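Local coordinates for protein lantibiotic dehydratase (Microbispora corallina, PDB 5EHK) that probably dehydrates serine and threonine residues of the NAI-107 precursor peptide, using glutamyl-tRNA as the source of the activating glutamate, at residues A[189-194]-A[281-286]; A[495-500]-A[790-795]; A[723-728]-A[737-742]; A[852-857]-A[867-872]; A[966-971]-A[981-986]. All blocks are in the same frame, centred on the assembly; numbering follows the deposited sequence.

Contact 1 of 5, residues A[189-194]-A[281-286]; sequences VLLAGV and LITALR
Val194 and Leu285 carry most of this buried apolar contact, meeting by a single methyl branch on the valine side. In Val194 (chi1 -49°), CG1 stands anti to the carbonyl carbon, and it comes to 3.7 Å from Leu285 CD2, the two side chains crossing at about a right angle. Leu285 places CG anti to its own carbonyl carbon, and this brings CG and CD2 together against that valine methyl, while its other branch, CD1, lies 4.3 Å from Leu190 CD2. The Val194 CB faces the small side chain of Ala284, where the two backbones come nearest, with 5.9 Å between the CA atoms of Val194 and Ala284. The segments belong to a short, weakly bonded helical turn, 188-191, with the loop after it, and to strand 281-283, an edge of a small antiparallel sheet with strand 195-198 in the middle. Thus the loop leading into the central strand packs on the end of the edge strand. Further along, Leu191, with CG anti to the backbone N (chi1 -171°), sends CD1 across Thr283 at about a right angle, 3.7 Å from CG2 of Thr283. Threonine suits this place because its two branches divide the work: CG2 faces the leucine, whereas OG1, held between backbone N and carbonyl carbon, is hydrogen-bonded to Glu185. Helix 294-306 supplies Val301, which touches both Val194 and Leu285.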
# COMPACT_ATOMS: atom_id res chain seq x y z
N VAL A 189 19.33 -34.11 40.84
CA VAL A 189 20.65 -34.65 41.15
C VAL A 189 21.48 -34.80 39.88
O VAL A 189 22.71 -34.60 39.89
CB VAL A 189 20.59 -35.95 42.05
CG1 VAL A 189 19.25 -36.68 41.90
CG2 VAL A 189 21.78 -36.87 41.80
N LEU A 190 20.81 -35.14 38.78
CA LEU A 190 21.48 -35.15 37.48
C LEU A 190 21.76 -33.71 37.07
O LEU A 190 22.87 -33.39 36.62
CB LEU A 190 20.65 -35.88 36.42
CG LEU A 190 21.11 -35.88 34.95
CD1 LEU A 190 22.51 -36.45 34.79
CD2 LEU A 190 20.12 -36.62 34.06
N LEU A 191 20.75 -32.85 37.25
CA LEU A 191 20.84 -31.44 36.90
C LEU A 191 22.11 -30.74 37.40
O LEU A 191 22.69 -29.93 36.67
CB LEU A 191 19.59 -30.68 37.38
CG LEU A 191 19.40 -29.23 36.92
CD1 LEU A 191 19.77 -29.08 35.45
CD2 LEU A 191 17.95 -28.77 37.16
N ALA A 192 22.58 -31.09 38.59
CA ALA A 192 23.78 -30.46 39.12
C ALA A 192 25.03 -30.99 38.44
O ALA A 192 26.11 -30.39 38.56
CB ALA A 192 23.87 -30.66 40.61
N GLY A 193 24.86 -32.08 37.69
CA GLY A 193 25.97 -32.71 36.99
C GLY A 193 26.32 -32.01 35.69
O GLY A 193 27.48 -31.96 35.28
N VAL A 194 25.29 -31.48 35.03
CA VAL A 194 25.45 -30.75 33.78
C VAL A 194 25.61 -29.24 34.00
O VAL A 194 25.41 -28.72 35.10
CB VAL A 194 24.24 -30.98 32.87
CG1 VAL A 194 23.93 -32.47 32.76
CG2 VAL A 194 23.04 -30.22 33.42
N LEU A 281 16.25 -21.12 31.65
CA LEU A 281 17.58 -21.70 31.55
C LEU A 281 17.61 -22.78 30.49
O LEU A 281 16.57 -23.32 30.11
CB LEU A 281 18.06 -22.27 32.88
CG LEU A 281 18.45 -21.27 33.95
CD1 LEU A 281 18.55 -21.97 35.30
CD2 LEU A 281 19.77 -20.62 33.58
N ILE A 282 18.80 -23.06 29.98
CA ILE A 282 19.00 -24.11 28.99
C ILE A 282 20.08 -25.04 29.52
O ILE A 282 21.21 -24.59 29.77
CB ILE A 282 19.50 -23.52 27.67
CG1 ILE A 282 18.44 -22.60 27.06
CG2 ILE A 282 19.87 -24.64 26.72
CD1 ILE A 282 18.85 -21.93 25.76
N THR A 283 19.73 -26.31 29.73
CA THR A 283 20.69 -27.28 30.28
C THR A 283 21.55 -27.82 29.15
O THR A 283 21.13 -27.78 27.99
CB THR A 283 20.02 -28.46 31.04
OG1 THR A 283 19.38 -29.34 30.11
CG2 THR A 283 18.97 -27.94 32.01
N ALA A 284 22.75 -28.29 29.47
CA ALA A 284 23.64 -28.86 28.47
C ALA A 284 23.06 -30.16 27.90
O ALA A 284 23.45 -30.62 26.83
CB ALA A 284 25.02 -29.11 29.05
N LEU A 285 22.10 -30.74 28.62
CA LEU A 285 21.41 -31.93 28.17
C LEU A 285 20.80 -31.81 26.78
O LEU A 285 20.85 -32.75 25.99
CB LEU A 285 20.35 -32.36 29.19
CG LEU A 285 20.93 -32.90 30.49
CD1 LEU A 285 19.82 -33.23 31.46
CD2 LEU A 285 21.78 -34.12 30.20
N ARG A 286 20.23 -30.65 26.47
CA ARG A 286 19.63 -30.40 25.16
C ARG A 286 20.70 -30.33 24.08
O ARG A 286 21.79 -29.76 24.27
CB ARG A 286 18.77 -29.13 25.24
CG ARG A 286 17.53 -29.32 26.09
CD ARG A 286 16.71 -28.07 26.20
NE ARG A 286 15.40 -28.32 26.77
CZ ARG A 286 14.57 -27.37 27.21
NH1 ARG A 286 14.96 -26.10 27.24
NH2 ARG A 286 13.37 -27.71 27.68

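Contact 2 of 5, residues A[495-500]-A[790-795]; sequences ADLPNS and LERRDR
The end of strand 785-792 meets the start of strand 500-508 in an antiparallel pairing, and Arg792 ties it to the loop before the second strand. Ser500 and Glu791 form a non-hydrogen-bonded pair; next to it, Arg792 N donates to Asn499 O over 3.1 Å, nearly straight but from above the carbonyl plane. The Arg792 side chain runs extended from a CG anti to the backbone N, its CD packing 3.7 Å from Leu497 CB, then bends at chi3 (51°). That bend brings NH1 to 3.2 Å from Asn499 OD1, on a lone pair in the amide plane, although amide and guanidinium planes are 74° apart. NH1 also reaches Leu497 O weakly at 3.1 Å. Within its own segment, NE binds Asp794 O and NH2 binds Arg795 O, both in the guanidinium plane. Arginine fits because one flat group can serve several acceptors. Its buried charge is met by neutral carbonyl oxygens of both segments, whose dipoles would be expected to stabilise the cation.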
# COMPACT_ATOMS: atom_id res chain seq x y z
N ALA A 495 31.12 -4.90 -7.20
CA ALA A 495 31.23 -4.73 -5.76
C ALA A 495 30.06 -5.35 -4.99
O ALA A 495 30.14 -5.52 -3.79
CB ALA A 495 31.33 -3.26 -5.42
N ASP A 496 28.98 -5.64 -5.71
CA ASP A 496 27.76 -6.16 -5.09
C ASP A 496 27.68 -7.68 -5.15
O ASP A 496 26.68 -8.28 -4.75
CB ASP A 496 26.52 -5.55 -5.77
CG ASP A 496 26.40 -4.05 -5.53
OD1 ASP A 496 27.14 -3.53 -4.66
OD2 ASP A 496 25.55 -3.40 -6.20
N LEU A 497 28.72 -8.30 -5.68
CA LEU A 497 28.69 -9.74 -5.82
C LEU A 497 28.60 -10.38 -4.45
O LEU A 497 29.30 -9.98 -3.53
CB LEU A 497 29.92 -10.24 -6.57
CG LEU A 497 29.96 -10.03 -8.09
CD1 LEU A 497 31.37 -10.26 -8.56
CD2 LEU A 497 28.99 -10.97 -8.79
N PRO A 498 27.74 -11.38 -4.31
CA PRO A 498 27.58 -12.04 -3.02
C PRO A 498 28.78 -12.92 -2.71
O PRO A 498 29.50 -13.28 -3.64
CB PRO A 498 26.37 -12.93 -3.26
CG PRO A 498 26.46 -13.27 -4.72
CD PRO A 498 26.96 -12.02 -5.37
N ASN A 499 28.97 -13.26 -1.44
CA ASN A 499 30.02 -14.20 -1.03
C ASN A 499 29.84 -15.59 -1.64
O ASN A 499 30.78 -16.13 -2.19
CB ASN A 499 30.09 -14.33 0.49
CG ASN A 499 30.25 -13.00 1.19
OD1 ASN A 499 30.98 -12.11 0.74
ND2 ASN A 499 29.58 -12.87 2.33
N SER A 500 28.65 -16.15 -1.56
CA SER A 500 28.45 -17.50 -2.08
C SER A 500 26.99 -17.85 -2.45
O SER A 500 26.09 -17.05 -2.24
CB SER A 500 29.05 -18.53 -1.11
OG SER A 500 28.25 -18.75 0.05
N LEU A 790 29.01 -22.21 -5.31
CA LEU A 790 29.85 -21.29 -6.07
C LEU A 790 30.21 -20.13 -5.15
O LEU A 790 29.41 -19.76 -4.29
CB LEU A 790 29.12 -20.78 -7.32
CG LEU A 790 28.69 -21.81 -8.39
CD1 LEU A 790 27.28 -22.25 -8.14
CD2 LEU A 790 28.83 -21.31 -9.83
N GLU A 791 31.41 -19.57 -5.30
CA GLU A 791 31.85 -18.43 -4.50
C GLU A 791 32.23 -17.29 -5.41
O GLU A 791 32.54 -17.52 -6.58
CB GLU A 791 33.06 -18.78 -3.63
CG GLU A 791 32.89 -19.99 -2.74
CD GLU A 791 34.13 -20.29 -1.89
OE1 GLU A 791 35.17 -19.61 -2.09
OE2 GLU A 791 34.05 -21.16 -1.00
N ARG A 792 32.21 -16.07 -4.89
CA ARG A 792 32.75 -14.96 -5.65
C ARG A 792 34.19 -15.29 -6.03
O ARG A 792 35.00 -15.63 -5.17
CB ARG A 792 32.69 -13.68 -4.82
CG ARG A 792 33.05 -12.42 -5.60
CD ARG A 792 32.95 -11.15 -4.73
NE ARG A 792 33.67 -11.27 -3.47
CZ ARG A 792 33.09 -11.32 -2.27
NH1 ARG A 792 31.78 -11.23 -2.18
NH2 ARG A 792 33.83 -11.44 -1.18
N ARG A 793 34.50 -15.21 -7.33
CA ARG A 793 35.85 -15.55 -7.85
C ARG A 793 36.91 -14.60 -7.27
O ARG A 793 37.85 -15.06 -6.63
CB ARG A 793 35.85 -15.54 -9.40
CG ARG A 793 37.12 -16.11 -10.07
CD ARG A 793 36.99 -16.24 -11.61
NE ARG A 793 36.02 -17.27 -11.98
CZ ARG A 793 36.32 -18.56 -12.12
NH1 ARG A 793 37.56 -18.99 -11.93
NH2 ARG A 793 35.37 -19.44 -12.43
N ASP A 794 36.72 -13.30 -7.45
CA ASP A 794 37.57 -12.28 -6.86
C ASP A 794 37.15 -12.12 -5.42
O ASP A 794 36.21 -11.39 -5.12
CB ASP A 794 37.39 -10.94 -7.56
CG ASP A 794 38.10 -9.80 -6.84
OD1 ASP A 794 38.91 -10.07 -5.92
OD2 ASP A 794 37.85 -8.62 -7.20
N ARG A 795 37.87 -12.78 -4.54
CA ARG A 795 37.40 -12.99 -3.19
C ARG A 795 37.50 -11.76 -2.26
O ARG A 795 36.86 -11.74 -1.21
CB ARG A 795 38.14 -14.18 -2.57
CG ARG A 795 39.53 -13.81 -2.05
CD ARG A 795 39.66 -14.18 -0.58
NE ARG A 795 39.03 -15.48 -0.39
CZ ARG A 795 38.58 -15.95 0.77
NH1 ARG A 795 38.69 -15.23 1.88
NH2 ARG A 795 38.02 -17.16 0.80

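Contact 3 of 5, residues A[723-728]-A[737-742]; sequences VPRRVL and LLDLDD
Arg725 NH1 reaches both carboxylate oxygens of Asp739 in a salt bridge, 2.5 Å from OD1 of that aspartate. The guanidinium and carboxylate planes stand 50° apart, so the bridge is skewed rather than flat. The arginine gets there with CG anti to the backbone N and a bend at chi3 (62°), its CD passing beside Asp741. Asp739 in turn is fixed by an Asx turn: OD1 accepts from Asp741 N at 3.1 Å through its anti lone pair. Beneath lies the antiparallel hairpin 726-730/735-739. Val727 and Leu738 form a hydrogen-bonded pair within it, Leu738 N donating to Val727 O at 2.9 Å, almost along the C=O axis. Past the strands Leu740 N continues the pairing to Arg725 O at 2.7 Å. The branched Val727 suits a strand, and its CG2 lies 4.1 Å from Leu740 CG. Outward, Arg718 of helix 707-721 touches Arg725 and Leu740, Ile134 of helix 119-138 meets Leu738, strand 760-763 pairs beside 726-730, and Asp742 N-caps helix 743-755.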
# COMPACT_ATOMS: atom_id res chain seq x y z
N VAL A 723 1.17 -30.89 -24.87
CA VAL A 723 1.77 -31.43 -23.66
C VAL A 723 2.31 -32.81 -23.97
O VAL A 723 1.59 -33.67 -24.49
CB VAL A 723 0.72 -31.52 -22.52
CG1 VAL A 723 1.29 -32.15 -21.25
CG2 VAL A 723 0.12 -30.17 -22.25
N PRO A 724 3.58 -33.03 -23.63
CA PRO A 724 4.23 -34.34 -23.78
C PRO A 724 3.53 -35.44 -22.99
O PRO A 724 2.66 -35.19 -22.16
CB PRO A 724 5.65 -34.09 -23.24
CG PRO A 724 5.58 -32.79 -22.50
CD PRO A 724 4.53 -32.00 -23.20
N ARG A 725 3.90 -36.68 -23.28
CA ARG A 725 3.28 -37.82 -22.62
C ARG A 725 3.79 -37.87 -21.18
O ARG A 725 3.05 -38.21 -20.25
CB ARG A 725 3.57 -39.09 -23.41
CG ARG A 725 2.97 -40.37 -22.88
CD ARG A 725 3.38 -41.52 -23.78
NE ARG A 725 4.83 -41.71 -23.77
CZ ARG A 725 5.48 -42.48 -22.90
NH1 ARG A 725 4.80 -43.15 -21.99
NH2 ARG A 725 6.80 -42.59 -22.94
N ARG A 726 5.06 -37.51 -20.99
CA ARG A 726 5.64 -37.45 -19.65
C ARG A 726 5.77 -36.02 -19.15
O ARG A 726 6.27 -35.12 -19.86
CB ARG A 726 6.98 -38.18 -19.56
CG ARG A 726 6.88 -39.71 -19.54
CD ARG A 726 8.19 -40.35 -19.97
NE ARG A 726 8.49 -40.05 -21.37
CZ ARG A 726 9.58 -40.42 -22.02
NH1 ARG A 726 10.54 -41.10 -21.39
NH2 ARG A 726 9.74 -40.09 -23.29
N VAL A 727 5.31 -35.81 -17.92
CA VAL A 727 5.37 -34.50 -17.31
C VAL A 727 5.84 -34.63 -15.87
O VAL A 727 5.72 -35.69 -15.25
CB VAL A 727 4.01 -33.76 -17.35
CG1 VAL A 727 3.62 -33.43 -18.79
CG2 VAL A 727 2.94 -34.59 -16.70
N LEU A 728 6.43 -33.56 -15.37
CA LEU A 728 6.68 -33.42 -13.95
C LEU A 728 5.52 -32.58 -13.41
O LEU A 728 5.28 -31.46 -13.90
CB LEU A 728 8.00 -32.70 -13.73
CG LEU A 728 8.66 -32.72 -12.35
CD1 LEU A 728 8.93 -34.15 -11.86
CD2 LEU A 728 9.94 -31.89 -12.36
N LEU A 737 6.81 -37.21 -11.16
CA LEU A 737 7.08 -37.73 -12.50
C LEU A 737 5.94 -38.63 -12.91
O LEU A 737 5.76 -39.71 -12.34
CB LEU A 737 8.37 -38.55 -12.49
CG LEU A 737 9.29 -38.53 -13.72
CD1 LEU A 737 8.51 -38.23 -14.98
CD2 LEU A 737 10.40 -37.52 -13.54
N LEU A 738 5.18 -38.20 -13.90
CA LEU A 738 4.00 -38.96 -14.32
C LEU A 738 4.11 -39.33 -15.79
O LEU A 738 4.46 -38.49 -16.62
CB LEU A 738 2.70 -38.20 -14.07
CG LEU A 738 2.29 -37.76 -12.66
CD1 LEU A 738 1.05 -36.90 -12.76
CD2 LEU A 738 2.08 -38.94 -11.71
N ASP A 739 3.82 -40.58 -16.09
CA ASP A 739 3.61 -41.00 -17.47
C ASP A 739 2.11 -40.94 -17.80
O ASP A 739 1.33 -41.74 -17.28
CB ASP A 739 4.18 -42.41 -17.66
CG ASP A 739 4.38 -42.76 -19.12
OD1 ASP A 739 3.46 -42.51 -19.93
OD2 ASP A 739 5.48 -43.25 -19.46
N LEU A 740 1.73 -40.02 -18.70
CA LEU A 740 0.31 -39.79 -18.97
C LEU A 740 -0.31 -40.80 -19.93
O LEU A 740 -1.49 -40.69 -20.28
CB LEU A 740 0.04 -38.37 -19.47
CG LEU A 740 0.30 -37.24 -18.48
CD1 LEU A 740 -0.31 -35.92 -18.95
CD2 LEU A 740 -0.17 -37.62 -17.08
N ASP A 741 0.49 -41.78 -20.34
CA ASP A 741 -0.01 -42.90 -21.14
C ASP A 741 -0.54 -43.93 -20.15
O ASP A 741 -1.56 -44.58 -20.37
CB ASP A 741 1.13 -43.50 -21.99
CG ASP A 741 0.66 -43.99 -23.38
OD1 ASP A 741 -0.49 -44.49 -23.51
OD2 ASP A 741 1.45 -43.87 -24.34
N ASP A 742 0.18 -44.06 -19.04
CA ASP A 742 -0.21 -44.94 -17.95
C ASP A 742 -1.59 -44.61 -17.36
O ASP A 742 -1.90 -43.45 -17.09
CB ASP A 742 0.86 -44.91 -16.87
CG ASP A 742 0.68 -46.01 -15.86
OD1 ASP A 742 -0.45 -46.28 -15.43
OD2 ASP A 742 1.70 -46.64 -15.50

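Contact 4 of 5, residues A[852-857]-A[867-872]; sequences DRWFFI and LRVRFR
Arg872 begins with CB 3.9 Å from Arg853 CB, the two residues being a hydrogen-bonded pair of neighbouring strands. From there CG, anti to the backbone N (chi1 -178°), and then CD run past OD2 of Asp852, and the chain bends at chi3 (81°). The bend turns the guanidinium side-on to the aspartate: NE donates to Asp852 OD2 at 2.6 Å, on its syn lone pair, and NH2 gives Asp852 OD1 a bond of the same length from above the carboxylate plane. The two flat groups are nearly coplanar, 30° apart, while Arg853 CG lies over one guanidinium face, toward its rim. NH1, the last atom, forms a salt bridge with Glu921, so two acids share the charge. All this lies at the open end of the antiparallel hairpin 853-861/864-872, where Asp852 N also bonds to Arg872 O, and 853-861 is an edge strand of a four-stranded sheet. Further along the same face, Arg870 lays its CB over the ring of Phe855, 4.0 Å from the centroid in a CH-pi contact, and its NH2 is salt-bridged to Glu924. The other face is apolar: Trp854 CB sits 3.9 Å from Phe871 CD1, and Phe856 CB packs 4.1 Å from Val869 CG2. Bulky aromatic and branched residues suit this side because helices 828-837 and 839-848 cover it, with Leu835 on Phe856 and Leu842 on Phe871.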
# COMPACT_ATOMS: atom_id res chain seq x y z
N ASP A 852 10.90 30.21 29.79
CA ASP A 852 12.18 30.88 29.51
C ASP A 852 12.62 30.64 28.07
O ASP A 852 13.45 31.37 27.52
CB ASP A 852 13.27 30.47 30.52
CG ASP A 852 13.95 29.14 30.18
OD1 ASP A 852 15.15 29.01 30.45
OD2 ASP A 852 13.30 28.20 29.68
N ARG A 853 12.07 29.59 27.48
CA ARG A 853 12.35 29.26 26.10
C ARG A 853 11.08 28.75 25.43
O ARG A 853 10.28 28.06 26.05
CB ARG A 853 13.44 28.19 26.03
CG ARG A 853 14.81 28.70 26.35
CD ARG A 853 15.30 29.64 25.27
NE ARG A 853 16.53 30.32 25.66
CZ ARG A 853 16.80 31.60 25.41
NH1 ARG A 853 15.94 32.35 24.75
NH2 ARG A 853 17.95 32.12 25.82
N TRP A 854 10.91 29.09 24.16
CA TRP A 854 9.81 28.54 23.39
C TRP A 854 10.28 28.38 21.96
O TRP A 854 11.21 29.07 21.55
CB TRP A 854 8.58 29.46 23.44
CG TRP A 854 8.69 30.58 22.47
CD1 TRP A 854 9.30 31.78 22.69
CD2 TRP A 854 8.20 30.62 21.13
NE1 TRP A 854 9.21 32.56 21.58
CE2 TRP A 854 8.54 31.87 20.60
CE3 TRP A 854 7.51 29.71 20.32
CZ2 TRP A 854 8.21 32.26 19.31
CZ3 TRP A 854 7.18 30.08 19.04
CH2 TRP A 854 7.53 31.34 18.54
N PHE A 855 9.69 27.46 21.22
CA PHE A 855 9.94 27.38 19.78
C PHE A 855 8.84 26.61 19.07
O PHE A 855 7.99 26.00 19.72
CB PHE A 855 11.36 26.86 19.49
CG PHE A 855 11.56 25.38 19.74
CD1 PHE A 855 12.14 24.92 20.92
CD2 PHE A 855 11.21 24.43 18.77
CE1 PHE A 855 12.36 23.55 21.14
CE2 PHE A 855 11.44 23.04 18.99
CZ PHE A 855 12.01 22.61 20.18
N PHE A 856 8.83 26.62 17.75
CA PHE A 856 7.88 25.79 17.06
C PHE A 856 8.54 25.13 15.87
O PHE A 856 9.45 25.71 15.26
CB PHE A 856 6.66 26.59 16.59
CG PHE A 856 6.85 27.24 15.24
CD1 PHE A 856 6.62 26.52 14.06
CD2 PHE A 856 7.27 28.55 15.15
CE1 PHE A 856 6.83 27.11 12.85
CE2 PHE A 856 7.46 29.13 13.93
CZ PHE A 856 7.24 28.41 12.78
N ILE A 857 8.05 23.94 15.53
CA ILE A 857 8.44 23.27 14.31
C ILE A 857 7.19 22.74 13.58
O ILE A 857 6.15 22.48 14.20
CB ILE A 857 9.41 22.09 14.56
CG1 ILE A 857 8.71 20.92 15.26
CG2 ILE A 857 10.63 22.52 15.36
CD1 ILE A 857 9.56 19.69 15.36
N LEU A 867 1.66 21.30 13.81
CA LEU A 867 2.68 22.16 14.39
C LEU A 867 3.01 21.60 15.75
O LEU A 867 2.16 21.05 16.42
CB LEU A 867 2.18 23.61 14.56
CG LEU A 867 1.82 24.29 13.26
CD1 LEU A 867 1.17 25.61 13.54
CD2 LEU A 867 3.06 24.44 12.42
N ARG A 868 4.27 21.73 16.14
CA ARG A 868 4.63 21.40 17.51
C ARG A 868 5.20 22.64 18.15
O ARG A 868 6.09 23.27 17.61
CB ARG A 868 5.64 20.26 17.52
CG ARG A 868 5.08 19.03 16.91
CD ARG A 868 5.93 17.85 17.18
NE ARG A 868 5.17 16.63 16.97
CZ ARG A 868 5.68 15.41 17.03
NH1 ARG A 868 6.97 15.26 17.28
NH2 ARG A 868 4.89 14.36 16.82
N VAL A 869 4.67 23.02 19.29
CA VAL A 869 5.19 24.19 19.95
C VAL A 869 5.78 23.75 21.26
O VAL A 869 5.15 23.01 22.01
CB VAL A 869 4.09 25.23 20.18
CG1 VAL A 869 4.66 26.46 20.86
CG2 VAL A 869 3.42 25.58 18.85
N ARG A 870 7.00 24.20 21.56
CA ARG A 870 7.61 23.83 22.85
C ARG A 870 7.88 24.98 23.81
O ARG A 870 8.44 25.98 23.42
CB ARG A 870 8.92 23.08 22.66
CG ARG A 870 9.23 22.43 23.98
CD ARG A 870 10.62 21.89 24.11
NE ARG A 870 11.70 22.83 23.86
CZ ARG A 870 11.95 23.92 24.57
NH1 ARG A 870 11.16 24.24 25.59
NH2 ARG A 870 12.98 24.69 24.27
N PHE A 871 7.51 24.83 25.08
CA PHE A 871 7.85 25.83 26.09
C PHE A 871 8.73 25.20 27.15
O PHE A 871 8.56 24.03 27.47
CB PHE A 871 6.62 26.38 26.80
CG PHE A 871 5.60 26.97 25.87
CD1 PHE A 871 5.58 28.33 25.62
CD2 PHE A 871 4.63 26.17 25.29
CE1 PHE A 871 4.63 28.88 24.79
CE2 PHE A 871 3.69 26.71 24.46
CZ PHE A 871 3.69 28.08 24.20
N ARG A 872 9.67 25.98 27.67
CA ARG A 872 10.48 25.52 28.79
C ARG A 872 10.23 26.42 29.99
O ARG A 872 10.12 27.65 29.87
CB ARG A 872 11.96 25.49 28.44
CG ARG A 872 12.84 24.97 29.56
CD ARG A 872 14.32 24.92 29.19
NE ARG A 872 14.98 26.21 29.30
CZ ARG A 872 16.25 26.41 28.98
NH1 ARG A 872 16.97 25.38 28.55
NH2 ARG A 872 16.80 27.61 29.10

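Contact 5 of 5, residues A[966-971]-A[981-986]; sequences GPPAPV and LQWAPD
Neither backbone pairs with the other here: residues 966-971 form an irregular, proline-rich loop, and 981-986 pass from the short strand 982-983 into a 3-10 turn at Pro985. Their closest CA atoms, those of Pro968 and Pro985, are 6.5 Å apart. Gly966 has positive phi (91°) where the chain leaves helix 950-965, a conformation that glycine adopts with ease. The prolines after it hold the loop extended, and lacking an N-H they leave fewer backbone donors to satisfy. Pro985 is the chief meeting point. Its CG lies 3.6 Å from Val971 CB, and its CD is 3.7 Å from Val971 CG1, the valine crossing the proline ring at about a right angle. The same Pro985 CG is approached more loosely by Pro968 CB, at 4.4 Å. Pro968 also turns its CG to Trp983, 4.1 Å from CH2 at the far end of the indole. Trp983 extends there because its CG is anti to the backbone N (chi1 158°), and Pro985 CD lies over one face of the indole, offset toward its rim. Around this apolar cluster, strand 975-976 pairs with 982-983, Leu1071 of helix 1068-1085 touches Trp983, and Trp996 of helix 992-997 lies against Pro968.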
# COMPACT_ATOMS: atom_id res chain seq x y z
N GLY A 966 29.42 32.26 11.20
CA GLY A 966 30.81 32.66 11.18
C GLY A 966 31.72 31.60 10.60
O GLY A 966 31.24 30.58 10.08
N PRO A 967 33.04 31.84 10.67
CA PRO A 967 34.09 30.98 10.11
C PRO A 967 33.96 29.57 10.65
O PRO A 967 33.54 29.40 11.79
CB PRO A 967 35.37 31.61 10.65
CG PRO A 967 34.95 32.34 11.89
CD PRO A 967 33.58 32.86 11.58
N PRO A 968 34.28 28.56 9.84
CA PRO A 968 34.35 27.17 10.30
C PRO A 968 35.43 26.93 11.35
O PRO A 968 36.17 27.85 11.71
CB PRO A 968 34.62 26.38 9.02
CG PRO A 968 34.06 27.23 7.92
CD PRO A 968 34.30 28.65 8.37
N ALA A 969 35.46 25.72 11.89
CA ALA A 969 36.60 25.24 12.67
C ALA A 969 37.64 24.85 11.63
O ALA A 969 37.27 24.54 10.50
CB ALA A 969 36.22 24.06 13.53
N PRO A 970 38.93 24.90 11.99
CA PRO A 970 39.98 24.51 11.04
C PRO A 970 39.91 23.04 10.62
O PRO A 970 39.54 22.18 11.41
CB PRO A 970 41.29 24.78 11.81
CG PRO A 970 40.90 24.89 13.23
CD PRO A 970 39.50 25.39 13.26
N VAL A 971 40.28 22.77 9.37
CA VAL A 971 40.19 21.42 8.84
C VAL A 971 41.57 20.76 8.67
O VAL A 971 42.58 21.44 8.47
CB VAL A 971 39.40 21.39 7.51
CG1 VAL A 971 40.34 21.43 6.31
CG2 VAL A 971 38.51 20.16 7.45
N LEU A 981 31.98 18.13 -4.36
CA LEU A 981 32.73 19.34 -4.01
C LEU A 981 33.79 18.95 -2.99
O LEU A 981 33.56 18.10 -2.12
CB LEU A 981 31.80 20.42 -3.44
CG LEU A 981 32.16 21.91 -3.52
CD1 LEU A 981 30.93 22.77 -3.22
CD2 LEU A 981 33.31 22.31 -2.60
N GLN A 982 34.96 19.55 -3.10
CA GLN A 982 36.01 19.29 -2.13
C GLN A 982 35.92 20.35 -1.07
O GLN A 982 36.61 21.37 -1.12
CB GLN A 982 37.37 19.31 -2.83
CG GLN A 982 37.55 18.16 -3.83
CD GLN A 982 37.27 16.81 -3.20
OE1 GLN A 982 37.76 16.50 -2.11
NE2 GLN A 982 36.45 16.01 -3.87
N TRP A 983 35.02 20.12 -0.12
CA TRP A 983 34.77 21.08 0.94
C TRP A 983 36.05 21.36 1.70
O TRP A 983 36.70 20.44 2.20
CB TRP A 983 33.68 20.58 1.88
CG TRP A 983 33.73 21.21 3.24
CD1 TRP A 983 34.29 20.68 4.37
CD2 TRP A 983 33.23 22.49 3.61
NE1 TRP A 983 34.16 21.55 5.42
CE2 TRP A 983 33.51 22.67 4.98
CE3 TRP A 983 32.57 23.50 2.91
CZ2 TRP A 983 33.15 23.82 5.67
CZ3 TRP A 983 32.21 24.63 3.60
CH2 TRP A 983 32.50 24.79 4.96
N ALA A 984 36.42 22.63 1.76
CA ALA A 984 37.66 23.05 2.39
C ALA A 984 37.54 24.50 2.86
O ALA A 984 37.36 25.41 2.04
CB ALA A 984 38.81 22.90 1.42
N PRO A 985 37.62 24.72 4.19
CA PRO A 985 37.57 26.05 4.80
C PRO A 985 38.42 27.12 4.11
O PRO A 985 37.91 28.22 3.93
CB PRO A 985 38.09 25.80 6.21
CG PRO A 985 37.63 24.42 6.52
CD PRO A 985 37.59 23.66 5.21
N ASP A 986 39.64 26.79 3.70
CA ASP A 986 40.56 27.79 3.13
C ASP A 986 40.11 28.34 1.77
O ASP A 986 40.57 29.40 1.33
CB ASP A 986 41.99 27.24 3.04
CG ASP A 986 42.22 26.01 3.92
OD1 ASP A 986 41.38 25.08 3.86
OD2 ASP A 986 43.24 25.98 4.65

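Along the chain contact 1 comes first; contact 2 then closes a long loop in which contact 3 is nested, and contacts 4 and 5 follow in turn. None touches another. Contacts 1 and 3 both fall in the N-terminal part typical of lantibiotic dehydratases, yet their centres are about 55 Å apart. Contacts 2 and 3, with centres about 40 Å apart, reach a large, branched set of paired strands, which may be more than one sheet, through 785-792 and 726-730. Contacts 4 and 5 share the C-terminal part at about 32 Å between centres, and contacts 3 and 4, about 75 Å apart, lie on opposite sides of the chain's centre. The five contacts thus sample well-separated parts of a large chain.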